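Local structure of thiosulfate reductase (2VPZ) at residues A263-L268 and N351-N356; A70-R75 and M561-Q566; K402-A405 and K409-A412. The protein probably reduces sulfur compounds such as polysulfide or thiosulfate, using a molybdenum-bis(molybdopterin guanine dinucleotide) cofactor and a [4Fe-4S] cluster. One frame throughout, in Å; residues are numbered along the deposited sequence.

Interaction 1 of 3, residues A263-L268 and N351-N356; sequences AWIHVL and NVLLGN
Leu353 reaches from the last turn of helix 341-354 to helix 257-270, and its CD1 methyl does nearly all the touching. That methyl lies 4.2 Å from CB of Leu268 and 4.1 Å from the backbone O of Ile265, so it settles between two residues three positions apart, on the same side of the helix. Its third neighbour is the Ile265 branch methyl: Ile265 CG2 and Leu353 CD1 are 4.5 Å apart, a looser approach. These are van der Waals contacts, and branched aliphatic residues suit a place where both helices turn apolar, buried faces to each other. With CG anti to the carbonyl carbon (chi1 -72°), Leu353 extends toward the partner helix and delivers CD1 there. The two backbones stay well apart, the nearest CA atoms, those of Leu268 and Leu353, being 7.4 Å from each other.

Just behind Leu353 the helix ends in a Schellman motif. Gly355 takes the positive phi (73°) that a residue without a side chain adopts most easily, while Gly355 N bonds to Val352 O and Asn356 N, weakly, to Asn351 O. Asn356 then turns its amide back: ND2 donates to OD1 of Asn351 at 3.0 Å, in the carbonyl plane and on a lone pair, with an N-H...O angle of 158°. Asparagine fits both positions, since one amide supplies the acceptor and the other the donor, and the bond ties the turn to the preceding helix.

Farther out, the same amides bond to the backbone of the 326-328 region, Asn351 OD1 to Leu328 N and Asn356 ND2 to Ala326 O. Ile265 and Leu268 also pack on Val350, one turn earlier on helix 341-354, while Trp264, Val267 and Leu268 lean on helix 309-320, so that helix 257-270 packs against both helices.

Interaction 2 of 3, residues A70-R75 and M561-Q566; sequences ANPKSR and MGTLVQ
Pro72 and Thr563 reach toward each other, the ring carbon CD of Pro72 lying 4.0 Å from the methyl CG2 of Thr563. The proline ring also extends along the strand to Val565, where Pro72 CG and Val565 CG2 are 4.3 Å apart. Thr563 and Val565 are alternate residues of strand 563-565, so both present their CB atoms to the loop while the intervening Leu564 turns its own away. Beta-branched residues suit this edge, because each offers a methyl close to the backbone for the compact, rigid proline to rest on.

The strand is an outer member of a three-stranded antiparallel sheet, bonded through its backbone to strand 501-503, whose Phe501 packs against both Pro72 and Thr563. The loop belongs to the Fe4S4 domain found in molybdopterin oxidoreductases, and the Asn71 side chain comes within about 5 Å of that of Cys51, a cluster ligand.

Asn71 comes in beside the proline and crosses the threonine side chain at about a right angle. Its CG is anti to the backbone N (chi1 -169°), which carries the amide to the hydroxyl branch of Thr563, whose OG1 is 3.7 Å from Asn71 CG. The threonine methyl thus faces the proline, and its hydroxyl lies beside the asparagine side chain. The hydroxyl forms a hydrogen bond with the OH of Tyr68, just before residues 70-75. Within the loop, Arg75 N bonds to Asn71 O at 3.1 Å, closing a turn that starts at the asparagine. The Arg75 side chain forms a salt bridge with Asp221 of helix 216-227.

Interaction 3 of 3, residues K402-A405 and K409-A412; sequences KPRA and KFFA
The guanidinium of Arg404 meets the ring of Phe410 with its edge: Phe410 CZ lies near the guanidinium plane, 3.9 Å from Arg404 NH1, and the two planes are inclined at 56°. Rather than lying flat on the ring, the arginine brings NH1 and NH2 near the ring atoms CE1 and CZ. A bend at chi2 (-146°) in the long side chain helps aim it there, and NH2 comes within 3.3 Å of the backbone O of Ala412. The salt bridge from Arg404 NH1 to Asp406 is the strongest polar hold on this group, which probably makes a buried charge tolerable here. With an alanine here, Asp406 would probably lose its positive mate and a gap is likely to open beside the Phe410 ring.

The other end of the contact is looser. Lys409, partly exposed, brings NZ round by a bend at chi3 to make a weak hydrogen bond of 3.3 Å to the backbone O of Ala405. NZ also has a weak bond to the backbone O of Glu419 and a long, weak ion pair with Glu422. Both segments belong to the irregular chain between helices 341-354 and 423-426; next to the contact, Phe411 packs on helix 594-600.

In the fold
The three contacts are separate, with no atoms in touch. Interactions 1 and 3 follow one another along the chain, and both are nested inside the long loop that interaction 2 closes by joining the N-terminal Fe4S4 region to strand 563-565. Nearest atoms are about 17 Å apart between interactions 1 and 2, about 19 Å between 1 and 3, and about 25 Å between 2 and 3. Of the three, interaction 2 is the one near a cofactor: its Asn71 side chain lies about 8 Å from the iron-sulfur cluster. Interactions 1 and 3 lie away from the annotated sites, one between peripheral helices and the other within an irregular loop.

Interaction 1 of 3, residues A263-L268 and N351-N356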
loop_
_atom_site.group_PDB
_atom_site.type_symbol
_atom_site.label_atom_id
_atom_site.label_comp_id
_atom_site.label_asym_id
_atom_site.label_seq_id
_atom_site.Cartn_x
_atom_site.Cartn_y
_atom_site.Cartn_z
ATOM N N ALA A 263 8.543 -4.362 40.771
ATOM C CA ALA A 263 9.518 -5.196 40.037
ATOM C C ALA A 263 10.409 -4.372 39.075
ATOM O O ALA A 263 11.503 -4.803 38.704
ATOM C CB ALA A 263 8.811 -6.362 39.265
ATOM N N TRP A 264 9.936 -3.207 38.650
ATOM C CA TRP A 264 10.744 -2.324 37.814
ATOM C C TRP A 264 11.698 -1.564 38.761
ATOM O O TRP A 264 12.857 -1.312 38.418
ATOM C CB TRP A 264 9.895 -1.334 37.000
ATOM C CG TRP A 264 9.302 -1.882 35.710
ATOM C CD1 TRP A 264 9.673 -3.026 35.040
ATOM C CD2 TRP A 264 8.238 -1.302 34.936
ATOM N NE1 TRP A 264 8.900 -3.185 33.913
ATOM C CE2 TRP A 264 8.015 -2.145 33.822
ATOM C CE3 TRP A 264 7.452 -0.149 35.079
ATOM C CZ2 TRP A 264 7.028 -1.869 32.846
ATOM C CZ3 TRP A 264 6.470 0.136 34.116
ATOM C CH2 TRP A 264 6.270 -0.728 33.012
ATOM N N ILE A 265 11.204 -1.188 39.940
ATOM C CA ILE A 265 12.008 -0.489 40.967
ATOM C C ILE A 265 13.175 -1.454 41.296
ATOM O O ILE A 265 14.344 -1.062 41.331
ATOM C CB ILE A 265 11.156 -0.152 42.294
ATOM C CG1 ILE A 265 10.377 1.169 42.138
ATOM C CG2 ILE A 265 12.097 -0.098 43.517
ATOM C CD1 ILE A 265 9.188 1.331 43.137
ATOM N N HIS A 266 12.838 -2.722 41.515
ATOM C CA HIS A 266 13.828 -3.777 41.767
ATOM C C HIS A 266 14.879 -3.896 40.628
ATOM O O HIS A 266 16.074 -3.993 40.905
ATOM C CB HIS A 266 13.158 -5.173 41.958
ATOM C CG HIS A 266 14.090 -6.332 42.076
ATOM N ND1 HIS A 266 14.130 -7.139 43.185
ATOM C CD2 HIS A 266 14.994 -6.825 41.231
ATOM C CE1 HIS A 266 15.036 -8.077 43.024
ATOM N NE2 HIS A 266 15.577 -7.904 41.836
ATOM N N VAL A 267 14.459 -3.902 39.359
ATOM C CA VAL A 267 15.430 -4.031 38.262
ATOM C C VAL A 267 16.406 -2.827 38.128
ATOM O O VAL A 267 17.585 -3.022 37.872
ATOM C CB VAL A 267 14.759 -4.349 36.852
ATOM C CG1 VAL A 267 15.836 -4.416 35.743
ATOM C CG2 VAL A 267 13.988 -5.687 36.918
ATOM N N LEU A 268 15.934 -1.598 38.336
ATOM C CA LEU A 268 16.792 -0.398 38.269
ATOM C C LEU A 268 17.755 -0.294 39.485
ATOM O O LEU A 268 18.861 0.256 39.368
ATOM C CB LEU A 268 15.955 0.900 38.128
ATOM C CG LEU A 268 14.851 1.009 37.054
ATOM C CD1 LEU A 268 13.927 2.218 37.344
ATOM C CD2 LEU A 268 15.473 1.102 35.647
ATOM N N ASN A 351 10.404 7.382 38.572
ATOM C CA ASN A 351 10.776 8.640 37.909
ATOM C C ASN A 351 12.015 9.266 38.589
ATOM O O ASN A 351 12.922 9.778 37.910
ATOM C CB ASN A 351 9.592 9.628 37.863
ATOM C CG ASN A 351 8.555 9.254 36.813
ATOM O OD1 ASN A 351 8.856 9.229 35.625
ATOM N ND2 ASN A 351 7.338 8.943 37.252
ATOM N N VAL A 352 12.050 9.207 39.915
ATOM C CA VAL A 352 13.168 9.712 40.709
ATOM C C VAL A 352 14.460 8.919 40.379
ATOM O O VAL A 352 15.497 9.524 40.073
ATOM C CB VAL A 352 12.825 9.648 42.249
ATOM C CG1 VAL A 352 14.093 9.659 43.097
ATOM C CG2 VAL A 352 11.956 10.845 42.629
ATOM N N LEU A 353 14.374 7.582 40.399
ATOM C CA LEU A 353 15.480 6.648 40.080
ATOM C C LEU A 353 16.052 6.842 38.651
ATOM O O LEU A 353 17.182 6.428 38.348
ATOM C CB LEU A 353 15.035 5.168 40.248
ATOM C CG LEU A 353 14.783 4.516 41.623
ATOM C CD1 LEU A 353 14.550 3.015 41.437
ATOM C CD2 LEU A 353 15.977 4.719 42.575
ATOM N N LEU A 354 15.256 7.450 37.776
ATOM C CA LEU A 354 15.657 7.723 36.403
ATOM C C LEU A 354 16.317 9.127 36.297
ATOM O O LEU A 354 16.960 9.432 35.293
ATOM C CB LEU A 354 14.451 7.578 35.426
ATOM C CG LEU A 354 13.901 6.173 35.083
ATOM C CD1 LEU A 354 12.519 6.308 34.396
ATOM C CD2 LEU A 354 14.889 5.376 34.185
ATOM N N GLY A 355 16.171 9.938 37.346
ATOM C CA GLY A 355 16.707 11.294 37.432
ATOM C C GLY A 355 15.987 12.332 36.577
ATOM O O GLY A 355 16.583 13.344 36.177
ATOM N N ASN A 356 14.699 12.126 36.310
ATOM C CA ASN A 356 13.959 13.041 35.434
ATOM C C ASN A 356 13.215 14.254 35.993
ATOM O O ASN A 356 12.828 15.132 35.229
ATOM C CB ASN A 356 12.984 12.246 34.520
ATOM C CG ASN A 356 11.892 11.453 35.294
ATOM O OD1 ASN A 356 11.454 11.844 36.381
ATOM N ND2 ASN A 356 11.437 10.342 34.699
#

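Interaction 2 of 3, residues A70-R75 and M561-Q566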
loop_
_atom_site.group_PDB
_atom_site.type_symbol
_atom_site.label_atom_id
_atom_site.label_comp_id
_atom_site.label_asym_id
_atom_site.label_seq_id
_atom_site.Cartn_x
_atom_site.Cartn_y
_atom_site.Cartn_z
ATOM N N ALA A 70 -0.947 32.763 20.923
ATOM C CA ALA A 70 -0.317 33.128 22.224
ATOM C C ALA A 70 -0.766 32.267 23.430
ATOM O O ALA A 70 0.063 31.838 24.233
ATOM C CB ALA A 70 -0.550 34.647 22.552
ATOM N N ASN A 71 -2.067 32.021 23.572
ATOM C CA ASN A 71 -2.573 31.185 24.677
ATOM C C ASN A 71 -1.798 29.836 24.741
ATOM O O ASN A 71 -1.841 29.046 23.807
ATOM C CB ASN A 71 -4.078 30.896 24.550
ATOM C CG ASN A 71 -4.674 30.262 25.797
ATOM O OD1 ASN A 71 -4.826 30.923 26.830
ATOM N ND2 ASN A 71 -4.960 28.957 25.728
ATOM N N PRO A 72 -1.050 29.577 25.859
ATOM C CA PRO A 72 -0.292 28.317 26.021
ATOM C C PRO A 72 -1.086 26.981 26.053
ATOM O O PRO A 72 -0.502 25.897 25.997
ATOM C CB PRO A 72 0.533 28.503 27.296
ATOM C CG PRO A 72 0.512 30.009 27.571
ATOM C CD PRO A 72 -0.773 30.526 26.945
ATOM N N LYS A 73 -2.403 27.065 26.187
ATOM C CA LYS A 73 -3.274 25.881 26.228
ATOM C C LYS A 73 -3.816 25.481 24.843
ATOM O O LYS A 73 -3.571 24.377 24.375
ATOM C CB LYS A 73 -4.426 26.079 27.235
ATOM C CG LYS A 73 -4.012 26.043 28.707
ATOM C CD LYS A 73 -5.211 25.831 29.605
ATOM C CE LYS A 73 -4.821 25.480 31.042
ATOM N NZ LYS A 73 -4.675 24.004 31.248
ATOM N N SER A 74 -4.524 26.379 24.166
ATOM C CA SER A 74 -5.039 26.045 22.833
ATOM C C SER A 74 -4.002 26.157 21.685
ATOM O O SER A 74 -3.944 25.279 20.814
ATOM C CB SER A 74 -6.295 26.864 22.491
ATOM O OG SER A 74 -6.177 28.212 22.829
ATOM N N ARG A 75 -3.155 27.195 21.709
ATOM C CA ARG A 75 -2.176 27.485 20.637
ATOM C C ARG A 75 -2.776 27.399 19.215
ATOM O O ARG A 75 -2.115 26.899 18.299
ATOM C CB ARG A 75 -0.987 26.532 20.625
ATOM C CG ARG A 75 -0.310 26.255 21.889
ATOM C CD ARG A 75 0.469 25.021 21.602
ATOM N NE ARG A 75 1.246 24.513 22.701
ATOM C CZ ARG A 75 1.530 23.229 22.854
ATOM N NH1 ARG A 75 1.071 22.375 21.958
ATOM N NH2 ARG A 75 2.239 22.814 23.887
ATOM N N MET A 561 -5.354 41.475 25.157
ATOM C CA MET A 561 -4.436 40.284 25.100
ATOM C C MET A 561 -4.924 39.078 25.991
ATOM O O MET A 561 -4.152 38.560 26.824
ATOM C CB MET A 561 -2.999 40.687 25.523
ATOM C CG MET A 561 -2.907 42.023 26.282
ATOM S SD MET A 561 -2.728 41.899 28.084
ATOM C CE MET A 561 -1.234 40.859 28.227
ATOM N N GLY A 562 -6.191 38.696 25.789
ATOM C CA GLY A 562 -6.890 37.640 26.519
ATOM C C GLY A 562 -6.213 36.867 27.638
ATOM O O GLY A 562 -6.824 36.569 28.697
ATOM N N THR A 563 -4.951 36.539 27.407
ATOM C CA THR A 563 -4.012 35.806 28.283
ATOM C C THR A 563 -2.742 36.638 28.660
ATOM O O THR A 563 -2.285 37.432 27.849
ATOM C CB THR A 563 -3.435 34.517 27.604
ATOM O OG1 THR A 563 -4.449 33.822 26.920
ATOM C CG2 THR A 563 -2.755 33.603 28.653
ATOM N N LEU A 564 -2.188 36.432 29.860
ATOM C CA LEU A 564 -0.950 37.103 30.293
ATOM C C LEU A 564 0.104 36.063 30.826
ATOM O O LEU A 564 -0.211 35.288 31.761
ATOM C CB LEU A 564 -1.229 38.246 31.342
ATOM C CG LEU A 564 -0.100 39.201 31.856
ATOM C CD1 LEU A 564 -0.527 40.692 31.858
ATOM C CD2 LEU A 564 0.365 38.781 33.276
ATOM N N VAL A 565 1.281 35.996 30.177
ATOM C CA VAL A 565 2.428 35.119 30.522
ATOM C C VAL A 565 3.477 35.956 31.296
ATOM O O VAL A 565 3.822 37.100 30.920
ATOM C CB VAL A 565 3.180 34.445 29.265
ATOM C CG1 VAL A 565 4.130 33.294 29.752
ATOM C CG2 VAL A 565 2.159 33.891 28.258
ATOM N N GLN A 566 3.932 35.358 32.397
ATOM C CA GLN A 566 4.890 35.898 33.332
ATOM C C GLN A 566 6.180 35.096 33.407
ATOM O O GLN A 566 6.263 33.971 32.905
ATOM C CB GLN A 566 4.286 35.911 34.730
ATOM C CG GLN A 566 3.090 36.764 34.951
ATOM C CD GLN A 566 2.844 36.894 36.423
ATOM O OE1 GLN A 566 3.414 36.092 37.178
ATOM N NE2 GLN A 566 2.045 37.862 36.854
#

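Interaction 3 of 3, residues K402-A405 and K409-A412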
loop_
_atom_site.group_PDB
_atom_site.type_symbol
_atom_site.label_atom_id
_atom_site.label_comp_id
_atom_site.label_asym_id
_atom_site.label_seq_id
_atom_site.Cartn_x
_atom_site.Cartn_y
_atom_site.Cartn_z
ATOM N N LYS A 402 -16.230 23.283 65.216
ATOM C CA LYS A 402 -16.652 21.989 64.615
ATOM C C LYS A 402 -15.956 21.474 63.255
ATOM O O LYS A 402 -16.295 22.004 62.185
ATOM C CB LYS A 402 -18.163 21.918 64.305
ATOM C CG LYS A 402 -19.111 21.775 65.511
ATOM C CD LYS A 402 -20.335 20.883 65.234
ATOM C CE LYS A 402 -21.178 20.614 66.499
ATOM N NZ LYS A 402 -22.416 21.458 66.585
ATOM N N PRO A 403 -15.067 20.509 63.363
ATOM C CA PRO A 403 -14.340 19.968 62.234
ATOM C C PRO A 403 -15.112 19.326 61.050
ATOM O O PRO A 403 -16.227 18.816 61.261
ATOM C CB PRO A 403 -13.398 18.965 62.908
ATOM C CG PRO A 403 -14.253 18.377 63.992
ATOM C CD PRO A 403 -15.177 19.533 64.460
ATOM N N ARG A 404 -14.538 19.346 59.835
ATOM C CA ARG A 404 -15.159 18.734 58.651
ATOM C C ARG A 404 -15.600 17.328 59.127
ATOM O O ARG A 404 -14.834 16.628 59.787
ATOM C CB ARG A 404 -14.159 18.622 57.459
ATOM C CG ARG A 404 -13.039 17.575 57.603
ATOM C CD ARG A 404 -11.687 17.970 56.963
ATOM N NE ARG A 404 -10.636 16.964 57.165
ATOM C CZ ARG A 404 -10.495 15.822 56.495
ATOM N NH1 ARG A 404 -11.349 15.511 55.538
ATOM N NH2 ARG A 404 -9.502 14.976 56.781
ATOM N N ALA A 405 -16.835 16.967 58.788
ATOM C CA ALA A 405 -17.483 15.703 59.184
ATOM C C ALA A 405 -16.893 14.346 58.750
ATOM O O ALA A 405 -17.439 13.295 59.097
ATOM C CB ALA A 405 -19.007 15.774 58.832
ATOM N N LYS A 409 -11.942 9.453 59.101
ATOM C CA LYS A 409 -12.048 8.297 58.218
ATOM C C LYS A 409 -10.857 7.734 57.409
ATOM O O LYS A 409 -10.807 6.541 57.094
ATOM C CB LYS A 409 -13.305 8.472 57.334
ATOM C CG LYS A 409 -14.636 8.378 58.119
ATOM C CD LYS A 409 -15.823 8.970 57.349
ATOM C CE LYS A 409 -16.795 9.762 58.256
ATOM N NZ LYS A 409 -17.876 10.492 57.493
ATOM N N PHE A 410 -9.893 8.599 57.115
ATOM C CA PHE A 410 -8.671 8.255 56.375
ATOM C C PHE A 410 -7.527 9.152 56.918
ATOM O O PHE A 410 -7.805 10.092 57.669
ATOM C CB PHE A 410 -8.900 8.436 54.865
ATOM C CG PHE A 410 -9.637 9.704 54.489
ATOM C CD1 PHE A 410 -8.936 10.881 54.220
ATOM C CD2 PHE A 410 -11.034 9.723 54.411
ATOM C CE1 PHE A 410 -9.613 12.070 53.870
ATOM C CE2 PHE A 410 -11.737 10.907 54.063
ATOM C CZ PHE A 410 -11.023 12.080 53.793
ATOM N N PHE A 411 -6.270 8.896 56.543
ATOM C CA PHE A 411 -5.101 9.662 57.032
ATOM C C PHE A 411 -4.953 11.114 56.568
ATOM O O PHE A 411 -4.800 12.038 57.384
ATOM C CB PHE A 411 -3.785 8.920 56.740
ATOM C CG PHE A 411 -2.534 9.617 57.273
ATOM C CD1 PHE A 411 -2.018 9.287 58.520
ATOM C CD2 PHE A 411 -1.889 10.614 56.519
ATOM C CE1 PHE A 411 -0.870 9.925 59.035
ATOM C CE2 PHE A 411 -0.729 11.271 57.021
ATOM C CZ PHE A 411 -0.224 10.919 58.288
ATOM N N ALA A 412 -4.956 11.298 55.252
ATOM C CA ALA A 412 -4.846 12.613 54.599
ATOM C C ALA A 412 -5.908 13.626 55.074
ATOM O O ALA A 412 -6.942 13.247 55.644
ATOM C CB ALA A 412 -4.857 12.469 53.052
#